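Local coordinates for sorbitol dehydrogenase (Gluconobacter oxydans, PDB 5ITG), which probably oxidises D-sorbitol to L-sorbose with a nicotinamide cofactor, on a Rossmann-fold dehydrogenase scaffold, at residues N329-T341 / T388-I402. Numbering follows the deposited sequence.
Sequences NLKNYLNKDVIPT and TVRRAIEDKRDLSRI
Three groups grip OD1 of D337: NH2 of R401, with NH2 to OD1 at 2.9 Å, and two waters that each donate to it and also to the backbone O of D398. The other carboxylate oxygen takes the second half of the salt bridge, R401 NE to D337 OD2 at 2.7 Å. The grip is side-on; both oxygens are met on the syn side but from about 30° out of the carboxylate plane, so the two groups, 15° from parallel, are offset. A bend at chi3 turns the guanidinium back onto the carboxylate, while K336 lies over one face of the R401 guanidinium, its CB 3.5 Å from R401 NH2. The R401 side chain is a knob among N329, N332, K336 and D337, and its NH1 pairs with D398, whose OD1 makes a weak capping bond to S400 N and a firmer one to S400 OG (2.9 Å). Within the helical C-terminal domain, the axes of 329-338 and 388-394 run 53° apart, 10.8 Å at closest approach; helix 377-394 ends in a Schellman motif with K396 at C-prime. Beyond it, R397 NH2 reaches back to the K336 carbonyl through a weak, bent bond. T341 CB sits 3.8 Å above the centre of the R391 guanidinium. On the side facing helix 288-312, one water joins Y333 OH to T388 OG1, which also bonds R296 of that helix.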
ATOM      1  N   ASN A 329     -10.851  23.288  -5.287  1.00 18.17           N
ATOM      2  CA  ASN A 329      -9.461  23.636  -4.990  1.00 17.68           C
ATOM      3  C   ASN A 329      -8.552  22.444  -5.278  1.00 17.64           C
ATOM      4  O   ASN A 329      -7.454  22.609  -5.800  1.00 17.86           O
ATOM      5  CB  ASN A 329      -9.335  24.052  -3.518  1.00 21.27           C
ATOM      6  CG  ASN A 329      -8.108  24.916  -3.244  1.00 26.17           C
ATOM      7  OD1 ASN A 329      -7.898  25.353  -2.114  1.00 36.84           O
ATOM      8  ND2 ASN A 329      -7.313  25.179  -4.263  1.00 24.45           N
ATOM      9  N   LEU A 330      -9.012  21.243  -4.921  1.00 17.10           N
ATOM     10  CA  LEU A 330      -8.243  20.020  -5.165  1.00 16.33           C
ATOM     11  C   LEU A 330      -8.044  19.824  -6.669  1.00 16.84           C
ATOM     12  O   LEU A 330      -6.936  19.522  -7.124  1.00 14.91           O
ATOM     13  CB  LEU A 330      -8.967  18.795  -4.583  1.00 15.15           C
ATOM     14  CG  LEU A 330      -8.398  17.414  -4.944  1.00 14.39           C
ATOM     15  CD1 LEU A 330      -6.945  17.330  -4.491  1.00 14.73           C
ATOM     16  CD2 LEU A 330      -9.233  16.305  -4.278  1.00 12.82           C
ATOM     17  N   LYS A 331      -9.119  19.994  -7.438  1.00 15.79           N
ATOM     18  CA  LYS A 331      -9.036  19.834  -8.890  1.00 17.38           C
ATOM     19  C   LYS A 331      -8.109  20.872  -9.509  1.00 14.62           C
ATOM     20  O   LYS A 331      -7.348  20.569 -10.435  1.00 15.16           O
ATOM     21  CB  LYS A 331     -10.419  19.962  -9.536  1.00 19.02           C
ATOM     22  CG  LYS A 331     -11.380  18.822  -9.252  1.00 20.89           C
ATOM     23  CD  LYS A 331     -12.728  19.146  -9.871  1.00 23.22           C
ATOM     24  CE  LYS A 331     -13.752  18.067  -9.596  1.00 26.38           C
ATOM     25  NZ  LYS A 331     -15.060  18.430 -10.209  1.00 25.66           N
ATOM     26  N   ASN A 332      -8.173  22.096  -9.007  1.00 14.32           N
ATOM     27  CA  ASN A 332      -7.330  23.167  -9.535  1.00 13.82           C
ATOM     28  C   ASN A 332      -5.854  22.908  -9.237  1.00 14.47           C
ATOM     29  O   ASN A 332      -4.989  23.201 -10.065  1.00 13.84           O
ATOM     30  CB  ASN A 332      -7.754  24.529  -8.963  1.00 15.06           C
ATOM     31  CG  ASN A 332      -9.147  24.944  -9.423  1.00 20.92           C
ATOM     32  OD1 ASN A 332      -9.654  24.450 -10.437  1.00 22.47           O
ATOM     33  ND2 ASN A 332      -9.764  25.868  -8.692  1.00 20.33           N
ATOM     34  N   TYR A 333      -5.571  22.386  -8.046  1.00 13.05           N
ATOM     35  CA  TYR A 333      -4.194  22.051  -7.658  1.00 12.42           C
ATOM     36  C   TYR A 333      -3.678  20.949  -8.597  1.00 12.57           C
ATOM     37  O   TYR A 333      -2.604  21.068  -9.178  1.00 12.47           O
ATOM     38  CB  TYR A 333      -4.176  21.557  -6.205  1.00 12.93           C
ATOM     39  CG  TYR A 333      -2.858  20.959  -5.723  1.00 12.46           C
ATOM     40  CD1 TYR A 333      -1.701  21.734  -5.639  1.00 14.20           C
ATOM     41  CD2 TYR A 333      -2.785  19.622  -5.318  1.00 14.65           C
ATOM     42  CE1 TYR A 333      -0.491  21.189  -5.156  1.00 14.21           C
ATOM     43  CE2 TYR A 333      -1.581  19.070  -4.835  1.00 14.26           C
ATOM     44  CZ  TYR A 333      -0.443  19.863  -4.757  1.00 14.18           C
ATOM     45  OH  TYR A 333       0.740  19.327  -4.275  1.00 13.54           O
ATOM     46  N   LEU A 334      -4.446  19.872  -8.739  1.00 11.82           N
ATOM     47  CA  LEU A 334      -4.037  18.787  -9.614  1.00 12.96           C
ATOM     48  C   LEU A 334      -3.895  19.224 -11.074  1.00 13.54           C
ATOM     49  O   LEU A 334      -2.903  18.895 -11.724  1.00 14.11           O
ATOM     50  CB  LEU A 334      -5.020  17.624  -9.507  1.00 14.12           C
ATOM     51  CG  LEU A 334      -5.032  16.946  -8.135  1.00 13.40           C
ATOM     52  CD1 LEU A 334      -6.110  15.877  -8.127  1.00 17.33           C
ATOM     53  CD2 LEU A 334      -3.664  16.321  -7.834  1.00 15.42           C
ATOM     54  N   ASN A 335      -4.865  19.980 -11.582  1.00 13.23           N
ATOM     55  CA  ASN A 335      -4.820  20.439 -12.980  1.00 13.78           C
ATOM     56  C   ASN A 335      -3.766  21.487 -13.299  1.00 14.59           C
ATOM     57  O   ASN A 335      -3.072  21.400 -14.316  1.00 15.09           O
ATOM     58  CB  ASN A 335      -6.169  21.018 -13.409  1.00 12.60           C
ATOM     59  CG  ASN A 335      -7.234  19.963 -13.561  1.00 15.60           C
ATOM     60  OD1 ASN A 335      -6.952  18.837 -13.962  1.00 14.76           O
ATOM     61  ND2 ASN A 335      -8.473  20.329 -13.263  1.00 14.61           N
ATOM     62  N   LYS A 336      -3.645  22.477 -12.429  1.00 14.51           N
ATOM     63  CA  LYS A 336      -2.724  23.581 -12.667  1.00 15.79           C
ATOM     64  C   LYS A 336      -1.311  23.481 -12.105  1.00 15.88           C
ATOM     65  O   LYS A 336      -0.378  24.050 -12.679  1.00 15.05           O
ATOM     66  CB  LYS A 336      -3.361  24.874 -12.159  1.00 16.56           C
ATOM     67  CG  LYS A 336      -4.780  25.088 -12.657  1.00 18.66           C
ATOM     68  CD  LYS A 336      -4.850  25.125 -14.178  1.00 24.10           C
ATOM     69  CE  LYS A 336      -6.300  25.122 -14.660  1.00 24.98           C
ATOM     70  NZ  LYS A 336      -6.405  24.990 -16.150  1.00 26.62           N
ATOM     71  N   ASP A 337      -1.143  22.776 -10.991  1.00 16.15           N
ATOM     72  CA  ASP A 337       0.175  22.671 -10.367  1.00 18.05           C
ATOM     73  C   ASP A 337       0.905  21.344 -10.533  1.00 17.88           C
ATOM     74  O   ASP A 337       2.105  21.323 -10.816  1.00 19.24           O
ATOM     75  CB  ASP A 337       0.058  22.994  -8.872  1.00 19.86           C
ATOM     76  CG  ASP A 337      -0.635  24.320  -8.624  1.00 22.02           C
ATOM     77  OD1 ASP A 337      -0.163  25.343  -9.159  1.00 26.26           O
ATOM     78  OD2 ASP A 337      -1.654  24.343  -7.907  1.00 22.94           O
ATOM     79  N   VAL A 338       0.192  20.237 -10.363  1.00 17.35           N
ATOM     80  CA  VAL A 338       0.822  18.924 -10.453  1.00 14.54           C
ATOM     81  C   VAL A 338       0.930  18.347 -11.858  1.00 14.20           C
ATOM     82  O   VAL A 338       2.030  18.063 -12.324  1.00 14.56           O
ATOM     83  CB  VAL A 338       0.097  17.902  -9.550  1.00 13.61           C
ATOM     84  CG1 VAL A 338       0.846  16.551  -9.559  1.00 13.48           C
ATOM     85  CG2 VAL A 338       0.009  18.444  -8.117  1.00 10.70           C
ATOM     86  N   ILE A 339      -0.201  18.169 -12.531  1.00 14.69           N
ATOM     87  CA  ILE A 339      -0.194  17.598 -13.875  1.00 14.77           C
ATOM     88  C   ILE A 339       0.797  18.254 -14.849  1.00 14.33           C
ATOM     89  O   ILE A 339       1.489  17.554 -15.601  1.00 14.14           O
ATOM     90  CB  ILE A 339      -1.631  17.598 -14.490  1.00 15.19           C
ATOM     91  CG1 ILE A 339      -2.474  16.509 -13.807  1.00 16.10           C
ATOM     92  CG2 ILE A 339      -1.575  17.317 -15.992  1.00 16.63           C
ATOM     93  CD1 ILE A 339      -3.927  16.451 -14.274  1.00 15.88           C
ATOM     94  N   PRO A 340       0.896  19.593 -14.842  1.00 14.91           N
ATOM     95  CA  PRO A 340       1.840  20.236 -15.772  1.00 15.97           C
ATOM     96  C   PRO A 340       3.312  19.988 -15.432  1.00 17.19           C
ATOM     97  O   PRO A 340       4.189  20.210 -16.262  1.00 17.55           O
ATOM     98  CB  PRO A 340       1.468  21.720 -15.680  1.00 15.66           C
ATOM     99  CG  PRO A 340       0.003  21.679 -15.256  1.00 14.01           C
ATOM    100  CD  PRO A 340       0.011  20.591 -14.222  1.00 12.74           C
ATOM    101  N   THR A 341       3.585  19.519 -14.217  1.00 17.08           N
ATOM    102  CA  THR A 341       4.968  19.263 -13.813  1.00 18.32           C
ATOM    103  C   THR A 341       5.193  17.805 -13.409  1.00 17.80           C
ATOM    104  O   THR A 341       6.114  17.493 -12.657  1.00 17.48           O
ATOM    105  CB  THR A 341       5.382  20.191 -12.644  1.00 17.67           C
ATOM    106  OG1 THR A 341       4.663  19.831 -11.457  1.00 16.59           O
ATOM    107  CG2 THR A 341       5.060  21.644 -12.987  1.00 19.14           C
ATOM    108  N   THR A 388       6.469  19.185  -6.422  1.00 14.29           N
ATOM    109  CA  THR A 388       5.544  20.172  -6.982  1.00 14.19           C
ATOM    110  C   THR A 388       5.937  21.605  -6.613  1.00 14.40           C
ATOM    111  O   THR A 388       5.870  22.512  -7.450  1.00 14.32           O
ATOM    112  CB  THR A 388       4.102  19.869  -6.547  1.00 11.23           C
ATOM    113  OG1 THR A 388       3.664  18.680  -7.220  1.00 14.46           O
ATOM    114  CG2 THR A 388       3.161  21.025  -6.898  1.00 14.49           C
ATOM    115  N   VAL A 389       6.365  21.807  -5.374  1.00 14.10           N
ATOM    116  CA  VAL A 389       6.802  23.131  -4.942  1.00 14.32           C
ATOM    117  C   VAL A 389       8.108  23.526  -5.644  1.00 14.83           C
ATOM    118  O   VAL A 389       8.228  24.636  -6.162  1.00 15.84           O
ATOM    119  CB  VAL A 389       7.015  23.177  -3.405  1.00 15.52           C
ATOM    120  CG1 VAL A 389       7.639  24.515  -2.992  1.00 15.35           C
ATOM    121  CG2 VAL A 389       5.678  22.989  -2.703  1.00 17.29           C
ATOM    122  N   ARG A 390       9.084  22.624  -5.674  1.00 16.43           N
ATOM    123  CA  ARG A 390      10.355  22.937  -6.332  1.00 16.43           C
ATOM    124  C   ARG A 390      10.138  23.342  -7.790  1.00 15.43           C
ATOM    125  O   ARG A 390      10.715  24.318  -8.255  1.00 14.94           O
ATOM    126  CB  ARG A 390      11.319  21.742  -6.292  1.00 15.27           C
ATOM    127  CG  ARG A 390      11.858  21.371  -4.915  1.00 14.42           C
ATOM    128  CD  ARG A 390      13.024  20.379  -5.048  1.00 13.95           C
ATOM    129  NE  ARG A 390      14.224  21.025  -5.576  1.00 15.75           N
ATOM    130  CZ  ARG A 390      15.112  21.683  -4.832  1.00 16.22           C
ATOM    131  NH1 ARG A 390      14.949  21.773  -3.519  1.00 17.32           N
ATOM    132  NH2 ARG A 390      16.150  22.280  -5.401  1.00 14.12           N
ATOM    133  N   ARG A 391       9.314  22.588  -8.511  1.00 15.54           N
ATOM    134  CA  ARG A 391       9.042  22.898  -9.916  1.00 17.32           C
ATOM    135  C   ARG A 391       8.385  24.256 -10.111  1.00 17.40           C
ATOM    136  O   ARG A 391       8.764  25.008 -11.008  1.00 17.34           O
ATOM    137  CB  ARG A 391       8.159  21.811 -10.547  1.00 20.25           C
ATOM    138  CG  ARG A 391       8.896  20.522 -10.809  1.00 23.72           C
ATOM    139  CD  ARG A 391       9.973  20.717 -11.867  1.00 28.34           C
ATOM    140  NE  ARG A 391       9.454  20.556 -13.220  1.00 32.66           N
ATOM    141  CZ  ARG A 391       8.958  19.415 -13.692  1.00 34.44           C
ATOM    142  NH1 ARG A 391       8.913  18.337 -12.910  1.00 35.41           N
ATOM    143  NH2 ARG A 391       8.522  19.345 -14.943  1.00 32.87           N
ATOM    144  N   ALA A 392       7.403  24.573  -9.268  1.00 15.83           N
ATOM    145  CA  ALA A 392       6.703  25.850  -9.365  1.00 16.73           C
ATOM    146  C   ALA A 392       7.671  27.002  -9.158  1.00 16.44           C
ATOM    147  O   ALA A 392       7.610  28.000  -9.869  1.00 15.98           O
ATOM    148  CB  ALA A 392       5.588  25.925  -8.334  1.00 14.58           C
ATOM    149  N   ILE A 393       8.561  26.859  -8.179  1.00 16.59           N
ATOM    150  CA  ILE A 393       9.557  27.899  -7.894  1.00 19.06           C
ATOM    151  C   ILE A 393      10.613  27.968  -8.993  1.00 18.70           C
ATOM    152  O   ILE A 393      10.975  29.047  -9.449  1.00 18.65           O
ATOM    153  CB  ILE A 393      10.293  27.636  -6.556  1.00 19.36           C
ATOM    154  CG1 ILE A 393       9.305  27.682  -5.388  1.00 17.71           C
ATOM    155  CG2 ILE A 393      11.415  28.658  -6.377  1.00 19.44           C
ATOM    156  CD1 ILE A 393       9.950  27.455  -4.029  1.00 18.54           C
ATOM    157  N   GLU A 394      11.108  26.806  -9.407  1.00 20.04           N
ATOM    158  CA  GLU A 394      12.135  26.730 -10.442  1.00 23.04           C
ATOM    159  C   GLU A 394      11.654  27.268 -11.787  1.00 23.61           C
ATOM    160  O   GLU A 394      12.368  28.021 -12.453  1.00 22.42           O
ATOM    161  CB  GLU A 394      12.606  25.284 -10.614  1.00 24.80           C
ATOM    162  CG  GLU A 394      13.293  24.690  -9.387  1.00 29.84           C
ATOM    163  CD  GLU A 394      13.469  23.182  -9.487  1.00 31.71           C
ATOM    164  OE1 GLU A 394      12.795  22.556 -10.341  1.00 32.73           O
ATOM    165  OE2 GLU A 394      14.265  22.620  -8.699  1.00 32.82           O
ATOM    166  N   ASP A 395      10.446  26.886 -12.187  1.00 24.28           N
ATOM    167  CA  ASP A 395       9.905  27.335 -13.468  1.00 26.13           C
ATOM    168  C   ASP A 395       9.123  28.637 -13.381  1.00 26.59           C
ATOM    169  O   ASP A 395       8.504  29.060 -14.357  1.00 25.79           O
ATOM    170  CB  ASP A 395       9.024  26.245 -14.082  1.00 27.87           C
ATOM    171  CG  ASP A 395       9.776  24.953 -14.306  1.00 30.66           C
ATOM    172  OD1 ASP A 395      10.988  25.019 -14.604  1.00 31.12           O
ATOM    173  OD2 ASP A 395       9.154  23.875 -14.191  1.00 31.58           O
ATOM    174  N   LYS A 396       9.146  29.264 -12.212  1.00 26.88           N
ATOM    175  CA  LYS A 396       8.455  30.532 -12.001  1.00 28.31           C
ATOM    176  C   LYS A 396       6.973  30.469 -12.363  1.00 27.80           C
ATOM    177  O   LYS A 396       6.469  31.292 -13.131  1.00 28.93           O
ATOM    178  CB  LYS A 396       9.160  31.629 -12.808  1.00 31.99           C
ATOM    179  CG  LYS A 396      10.650  31.748 -12.457  1.00 34.15           C
ATOM    180  CD  LYS A 396      11.428  32.635 -13.424  1.00 38.18           C
ATOM    181  CE  LYS A 396      12.889  32.749 -12.990  1.00 40.11           C
ATOM    182  NZ  LYS A 396      13.739  33.506 -13.956  1.00 42.23           N
ATOM    183  N   ARG A 397       6.274  29.490 -11.797  1.00 24.49           N
ATOM    184  CA  ARG A 397       4.849  29.319 -12.058  1.00 23.23           C
ATOM    185  C   ARG A 397       4.024  29.853 -10.886  1.00 21.72           C
ATOM    186  O   ARG A 397       4.570  30.126  -9.823  1.00 21.45           O
ATOM    187  CB  ARG A 397       4.559  27.839 -12.308  1.00 25.53           C
ATOM    188  CG  ARG A 397       5.111  27.346 -13.642  1.00 31.09           C
ATOM    189  CD  ARG A 397       5.413  25.864 -13.625  1.00 35.66           C
ATOM    190  NE  ARG A 397       4.280  25.067 -13.172  1.00 40.37           N
ATOM    191  CZ  ARG A 397       3.107  25.009 -13.793  1.00 40.94           C
ATOM    192  NH1 ARG A 397       2.900  25.707 -14.904  1.00 40.78           N
ATOM    193  NH2 ARG A 397       2.143  24.239 -13.307  1.00 41.26           N
ATOM    194  N   ASP A 398       2.718  30.007 -11.084  1.00 22.46           N
ATOM    195  CA  ASP A 398       1.836  30.522 -10.037  1.00 24.35           C
ATOM    196  C   ASP A 398       1.950  29.714  -8.745  1.00 21.51           C
ATOM    197  O   ASP A 398       1.861  28.487  -8.759  1.00 21.23           O
ATOM    198  CB  ASP A 398       0.380  30.527 -10.517  1.00 28.07           C
ATOM    199  CG  ASP A 398      -0.579  31.052  -9.460  1.00 31.52           C
ATOM    200  OD1 ASP A 398      -0.277  32.095  -8.846  1.00 35.00           O
ATOM    201  OD2 ASP A 398      -1.637  30.425  -9.245  1.00 37.25           O
ATOM    202  N   LEU A 399       2.127  30.415  -7.630  1.00 20.86           N
ATOM    203  CA  LEU A 399       2.294  29.775  -6.328  1.00 19.74           C
ATOM    204  C   LEU A 399       1.056  29.837  -5.436  1.00 19.83           C
ATOM    205  O   LEU A 399       1.045  29.274  -4.338  1.00 17.37           O
ATOM    206  CB  LEU A 399       3.476  30.424  -5.601  1.00 23.53           C
ATOM    207  CG  LEU A 399       4.824  30.332  -6.328  1.00 24.73           C
ATOM    208  CD1 LEU A 399       5.869  31.193  -5.643  1.00 25.64           C
ATOM    209  CD2 LEU A 399       5.261  28.887  -6.366  1.00 26.13           C
ATOM    210  N   SER A 400       0.017  30.509  -5.917  1.00 17.44           N
ATOM    211  CA  SER A 400      -1.223  30.681  -5.165  1.00 19.80           C
ATOM    212  C   SER A 400      -1.778  29.451  -4.462  1.00 18.19           C
ATOM    213  O   SER A 400      -1.959  29.471  -3.248  1.00 19.01           O
ATOM    214  CB  SER A 400      -2.309  31.262  -6.077  1.00 20.87           C
ATOM    215  OG  SER A 400      -1.941  32.557  -6.514  1.00 29.76           O
ATOM    216  N   ARG A 401      -2.056  28.386  -5.213  1.00 19.40           N
ATOM    217  CA  ARG A 401      -2.619  27.169  -4.624  1.00 19.53           C
ATOM    218  C   ARG A 401      -1.609  26.409  -3.774  1.00 18.57           C
ATOM    219  O   ARG A 401      -1.971  25.782  -2.777  1.00 18.03           O
ATOM    220  CB  ARG A 401      -3.171  26.255  -5.719  1.00 20.54           C
ATOM    221  CG  ARG A 401      -4.378  26.838  -6.457  1.00 26.53           C
ATOM    222  CD  ARG A 401      -4.599  26.117  -7.778  1.00 26.70           C
ATOM    223  NE  ARG A 401      -3.429  26.245  -8.643  1.00 25.84           N
ATOM    224  CZ  ARG A 401      -3.155  27.311  -9.391  1.00 28.39           C
ATOM    225  NH1 ARG A 401      -3.976  28.353  -9.396  1.00 30.75           N
ATOM    226  NH2 ARG A 401      -2.047  27.347 -10.117  1.00 26.83           N
ATOM    227  N   ILE A 402      -0.345  26.462  -4.175  1.00 18.02           N
ATOM    228  CA  ILE A 402       0.712  25.798  -3.431  1.00 17.25           C
ATOM    229  C   ILE A 402       0.827  26.473  -2.062  1.00 16.78           C
ATOM    230  O   ILE A 402       0.960  25.801  -1.027  1.00 15.49           O
ATOM    231  CB  ILE A 402       2.053  25.879  -4.211  1.00 18.90           C
ATOM    232  CG1 ILE A 402       1.992  24.916  -5.405  1.00 19.29           C
ATOM    233  CG2 ILE A 402       3.239  25.533  -3.299  1.00 18.04           C
ATOM    234  CD1 ILE A 402       3.111  25.083  -6.405  1.00 22.37           C
TER
HETATM  235  O   HOH W   1       2.051  17.323  -5.605  1.00 14.54           O
HETATM  236  O   HOH W   2       0.069  27.288  -7.145  1.00 20.78           O
HETATM  237  O   HOH W   3       4.170  22.737  -9.791  1.00 22.20           O
HETATM  238  O   HOH W   4       1.818  26.337 -10.403  1.00 22.93           O